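Local coordinates for septation protein imp2 (Schizosaccharomyces pombe, PDB 5C1F), which binds membrane phospholipids through its F-BAR domain, links the cytoskeleton to the membrane, is required for normal septation and takes part in disassembly of the medial ring, at the interface of chains A and B. Coordinates in Å, arbitrary orientation; residue numbers count along the deposited sequence, not the author numbering. Chains: chain A/B, Septation protein imp2.

Contact 1: the interface of chains A and B. Residues chain A 32-33, 36-37; chain B 62-64, 75.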
loop_
_atom_site.group_PDB
_atom_site.type_symbol
_atom_site.label_atom_id
_atom_site.label_comp_id
_atom_site.label_asym_id
_atom_site.label_seq_id
_atom_site.Cartn_x
_atom_site.Cartn_y
_atom_site.Cartn_z
ATOM N N HIS A 32 -27.502 -8.121 6.783
ATOM C CA HIS A 32 -27.092 -7.862 5.406
ATOM C C HIS A 32 -26.140 -6.670 5.317
ATOM O O HIS A 32 -25.073 -6.760 4.708
ATOM C CB HIS A 32 -28.326 -7.620 4.533
ATOM C CG HIS A 32 -28.032 -7.529 3.072
ATOM N ND1 HIS A 32 -27.627 -8.619 2.321
ATOM C CD2 HIS A 32 -28.093 -6.490 2.209
ATOM C CE1 HIS A 32 -27.449 -8.249 1.072
ATOM N NE2 HIS A 32 -27.724 -6.956 0.972
ATOM N N ILE A 33 -26.544 -5.558 5.922
ATOM C CA ILE A 33 -25.717 -4.354 5.989
ATOM C C ILE A 33 -24.373 -4.654 6.639
ATOM O O ILE A 33 -23.323 -4.212 6.169
ATOM C CB ILE A 33 -26.419 -3.233 6.786
ATOM C CG1 ILE A 33 -27.739 -2.841 6.119
ATOM C CG2 ILE A 33 -25.508 -2.021 6.938
ATOM C CD1 ILE A 33 -28.618 -1.963 6.985
ATOM N N GLU A 36 -22.081 -6.733 4.302
ATOM C CA GLU A 36 -21.551 -5.932 3.201
ATOM C C GLU A 36 -20.288 -5.195 3.615
ATOM O O GLU A 36 -19.284 -5.208 2.900
ATOM C CB GLU A 36 -22.589 -4.924 2.713
ATOM C CG GLU A 36 -23.706 -5.527 1.898
ATOM C CD GLU A 36 -24.656 -4.475 1.359
ATOM O OE1 GLU A 36 -24.760 -3.396 1.981
ATOM O OE2 GLU A 36 -25.289 -4.725 0.312
ATOM N N LEU A 37 -20.347 -4.543 4.770
ATOM C CA LEU A 37 -19.215 -3.780 5.273
ATOM C C LEU A 37 -18.067 -4.698 5.685
ATOM O O LEU A 37 -16.898 -4.364 5.482
ATOM C CB LEU A 37 -19.650 -2.897 6.441
ATOM C CG LEU A 37 -20.464 -1.671 6.017
ATOM C CD1 LEU A 37 -21.160 -1.025 7.207
ATOM C CD2 LEU A 37 -19.573 -0.661 5.301
ATOM N N THR B 62 -20.844 -1.795 -4.634
ATOM C CA THR B 62 -22.154 -1.188 -4.459
ATOM C C THR B 62 -22.829 -1.740 -3.210
ATOM O O THR B 62 -23.040 -2.947 -3.093
ATOM C CB THR B 62 -23.054 -1.429 -5.682
ATOM O OG1 THR B 62 -22.412 -0.919 -6.857
ATOM C CG2 THR B 62 -24.398 -0.737 -5.502
ATOM N N PHE B 63 -23.153 -0.855 -2.274
ATOM C CA PHE B 63 -23.841 -1.249 -1.049
ATOM C C PHE B 63 -25.357 -1.179 -1.235
ATOM O O PHE B 63 -25.852 -0.457 -2.102
ATOM C CB PHE B 63 -23.405 -0.363 0.122
ATOM C CG PHE B 63 -21.963 -0.545 0.522
ATOM C CD1 PHE B 63 -21.425 -1.814 0.679
ATOM C CD2 PHE B 63 -21.147 0.553 0.739
ATOM C CE1 PHE B 63 -20.098 -1.982 1.049
ATOM C CE2 PHE B 63 -19.819 0.391 1.108
ATOM C CZ PHE B 63 -19.295 -0.877 1.262
ATOM N N SER B 64 -26.089 -1.936 -0.422
ATOM C CA SER B 64 -27.547 -1.944 -0.488
ATOM C C SER B 64 -28.129 -0.650 0.071
ATOM O O SER B 64 -27.466 0.064 0.823
ATOM C CB SER B 64 -28.112 -3.143 0.275
ATOM O OG SER B 64 -27.820 -3.046 1.658
ATOM N N VAL B 75 -21.362 6.181 5.063
ATOM C CA VAL B 75 -20.812 5.007 4.399
ATOM C C VAL B 75 -20.377 5.358 2.974
ATOM O O VAL B 75 -19.327 4.910 2.509
ATOM C CB VAL B 75 -21.832 3.847 4.384
ATOM C CG1 VAL B 75 -21.355 2.714 3.490
ATOM C CG2 VAL B 75 -22.073 3.346 5.799
#

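Contact 2: the interface of chains A and B. Residues chain A 58, 63, 78-79, 82; chain B 40-41, 229.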
loop_
_atom_site.group_PDB
_atom_site.type_symbol
_atom_site.label_atom_id
_atom_site.label_comp_id
_atom_site.label_asym_id
_atom_site.label_seq_id
_atom_site.Cartn_x
_atom_site.Cartn_y
_atom_site.Cartn_z
ATOM N N LEU A 58 10.696 -6.333 -1.399
ATOM C CA LEU A 58 11.509 -5.326 -2.067
ATOM C C LEU A 58 12.671 -4.878 -1.190
ATOM O O LEU A 58 13.760 -4.590 -1.685
ATOM C CB LEU A 58 10.646 -4.122 -2.453
ATOM C CG LEU A 58 11.377 -2.896 -3.002
ATOM C CD1 LEU A 58 12.121 -3.236 -4.284
ATOM C CD2 LEU A 58 10.405 -1.748 -3.227
ATOM N N PHE A 63 22.051 -5.088 -2.961
ATOM C CA PHE A 63 22.787 -4.263 -3.907
ATOM C C PHE A 63 24.241 -4.712 -3.967
ATOM O O PHE A 63 24.726 -5.381 -3.055
ATOM C CB PHE A 63 22.708 -2.789 -3.516
ATOM C CG PHE A 63 21.373 -2.156 -3.781
ATOM C CD1 PHE A 63 20.362 -2.212 -2.836
ATOM C CD2 PHE A 63 21.134 -1.492 -4.971
ATOM C CE1 PHE A 63 19.136 -1.623 -3.079
ATOM C CE2 PHE A 63 19.911 -0.902 -5.219
ATOM C CZ PHE A 63 18.910 -0.967 -4.270
ATOM N N MET A 78 17.876 4.119 3.203
ATOM C CA MET A 78 16.649 4.150 2.418
ATOM C C MET A 78 15.989 2.773 2.368
ATOM O O MET A 78 14.770 2.653 2.503
ATOM C CB MET A 78 16.941 4.654 1.004
ATOM C CG MET A 78 15.710 4.927 0.160
ATOM S SD MET A 78 15.234 3.509 -0.834
ATOM C CE MET A 78 16.663 3.367 -1.907
ATOM N N LYS A 79 16.802 1.736 2.196
ATOM C CA LYS A 79 16.290 0.372 2.126
ATOM C C LYS A 79 15.784 -0.088 3.485
ATOM O O LYS A 79 14.780 -0.790 3.577
ATOM C CB LYS A 79 17.370 -0.579 1.613
ATOM C CG LYS A 79 16.819 -1.807 0.918
ATOM C CD LYS A 79 17.878 -2.478 0.053
ATOM C CE LYS A 79 19.079 -2.887 0.888
ATOM N NZ LYS A 79 18.659 -3.893 1.906
ATOM N N VAL A 82 12.447 1.765 3.978
ATOM C CA VAL A 82 11.398 1.147 3.175
ATOM C C VAL A 82 10.931 -0.126 3.885
ATOM O O VAL A 82 9.742 -0.461 3.872
ATOM C CB VAL A 82 11.886 0.838 1.740
ATOM C CG1 VAL A 82 10.965 -0.154 1.043
ATOM C CG2 VAL A 82 12.001 2.124 0.933
ATOM N N PHE B 40 15.126 -1.117 -8.465
ATOM C CA PHE B 40 14.532 -0.996 -7.139
ATOM C C PHE B 40 13.279 -0.119 -7.175
ATOM O O PHE B 40 12.225 -0.509 -6.671
ATOM C CB PHE B 40 15.544 -0.427 -6.140
ATOM C CG PHE B 40 15.020 -0.338 -4.727
ATOM C CD1 PHE B 40 14.377 0.806 -4.279
ATOM C CD2 PHE B 40 15.172 -1.400 -3.850
ATOM C CE1 PHE B 40 13.891 0.888 -2.983
ATOM C CE2 PHE B 40 14.690 -1.324 -2.549
ATOM C CZ PHE B 40 14.048 -0.180 -2.117
ATOM N N TYR B 41 13.399 1.062 -7.776
ATOM C CA TYR B 41 12.287 2.006 -7.827
ATOM C C TYR B 41 11.215 1.587 -8.822
ATOM O O TYR B 41 10.064 2.015 -8.714
ATOM C CB TYR B 41 12.788 3.407 -8.165
ATOM C CG TYR B 41 13.637 4.010 -7.077
ATOM C CD1 TYR B 41 13.093 4.306 -5.835
ATOM C CD2 TYR B 41 14.978 4.289 -7.290
ATOM C CE1 TYR B 41 13.864 4.857 -4.833
ATOM C CE2 TYR B 41 15.757 4.840 -6.299
ATOM C CZ TYR B 41 15.195 5.122 -5.071
ATOM O OH TYR B 41 15.968 5.672 -4.078
ATOM N N PHE B 229 12.000 10.711 -4.281
ATOM C CA PHE B 229 11.288 9.517 -3.838
ATOM C C PHE B 229 10.587 9.730 -2.491
ATOM O O PHE B 229 9.434 9.339 -2.323
ATOM C CB PHE B 229 12.256 8.334 -3.754
ATOM C CG PHE B 229 11.689 7.138 -3.050
ATOM C CD1 PHE B 229 10.681 6.387 -3.632
ATOM C CD2 PHE B 229 12.169 6.762 -1.805
ATOM C CE1 PHE B 229 10.155 5.284 -2.983
ATOM C CE2 PHE B 229 11.648 5.657 -1.151
ATOM C CZ PHE B 229 10.639 4.917 -1.741
#

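Contact 1: the interface of chains A and B
The F-BAR dimer interface here brings A:Glu36 and A:Leu37, on helix 18-59 of chain A, against B:Phe63 and B:Ser64 in the loop of chain B between helix 18-58 and helix 69-155. The carboxylate of A:Glu36 accepts the backbone N-H and the hydroxyl of B:Ser64. The backbone N-H of B:Ser64 is shared by both carboxylate oxygens on their syn sides: it runs nearly straight to OE1 of A:Glu36, 3.1 Å from N of B:Ser64 (167° at the hydrogen), and is more bent toward OE2 of A:Glu36, 3.0 Å from the same N (131°). The side-chain hydroxyl OG of B:Ser64 adds a bond to OE1 of A:Glu36 at 3.1 Å, coming from above the carboxylate plane. OE1 thus accepts twice from one residue, and the paired grip should limit rotation of the carboxylate. With chi1 of 65°, OG of B:Ser64 lies between its own backbone N and carbonyl carbon, which lets hydroxyl and N-H address the same carboxylate. One turn back on the same helix, the ring of A:His32 has CB of B:Ser64 at its edge, in plane, 3.9 Å from CD2 of A:His32.

B:Phe63 works on the stem of the glutamate. Its ring carbon CD1 is 3.9 Å from CB of A:Glu36, while CZ of B:Phe63 reaches CD2 of A:Leu37 at 4.1 Å, the two side chains crossing at about a right angle. CG1 of B:Val75 joins this apolar margin, 4.2 Å from CD2 of A:Leu37. The loop thus lies along the side of the partner's helix 18-59, just ahead of the long helix 69-155 that carries B:Val75.

Contact 2: the interface of chains A and B
Helix 18-58 of chain B, carrying B:Phe40 and B:Tyr41, packs against the end of helix 18-59, the loop residue A:Phe63 and helix 69-155 of chain A; B:Phe229, from helix 162-253, closes in beside them. B:Phe40 is the inserted group. Methyl CD1 of A:Leu58 lies over one face of its ring, offset toward the rim and 3.9 Å from the ring centroid, in a CH-pi contact. The tip atom CZ of A:Phe63 approaches CD2 of B:Phe40 at 3.8 Å, these two side chains crossing roughly at right angles. The side chains of A:Met78 and B:Phe40 point at each other from opposite directions, the thioether SD of A:Met78 touching CE1 of B:Phe40 at 3.6 Å. The A:Met78 chain bends at chi2 (-93°) and chi3 (-64°), which brings its methyl CE to the phenol end of B:Tyr41, 3.2 Å from OH of B:Tyr41. Farther along the same helix, CG2 of A:Val82 rests 4.1 Å from CZ of B:Phe229. Within chain B, B:Tyr41 lays an edge atom, CE1, over a face of the B:Phe229 ring, so B:Tyr41 is packed against B:Phe229. Replacing B:Phe40 with an alanine would probably leave A:Leu58, A:Phe63 and A:Met78 without their shared ring and open a gap between the chains. This aromatic plug helps hold the two protomers together as the elongated F-BAR dimer that binds membranes.

Contact 1 and contact 2 lie about 38 Å apart, measured between the centres of their C-alpha atoms, along one interface. Both draw on helix 18-59 (18-58 in chain B), the loop around residue 63 and helix 69-155, with the chains' roles exchanged: the loop carrying B:Phe63 serves contact 1, that carrying A:Phe63 contact 2. Contact 2 adds helix 162-253. Two-fold symmetry gives each contact a twin. Polar capture of a loop and apolar packing round an inserted ring are therefore repeated along the dimer, probably helping to fix how the protomers line up.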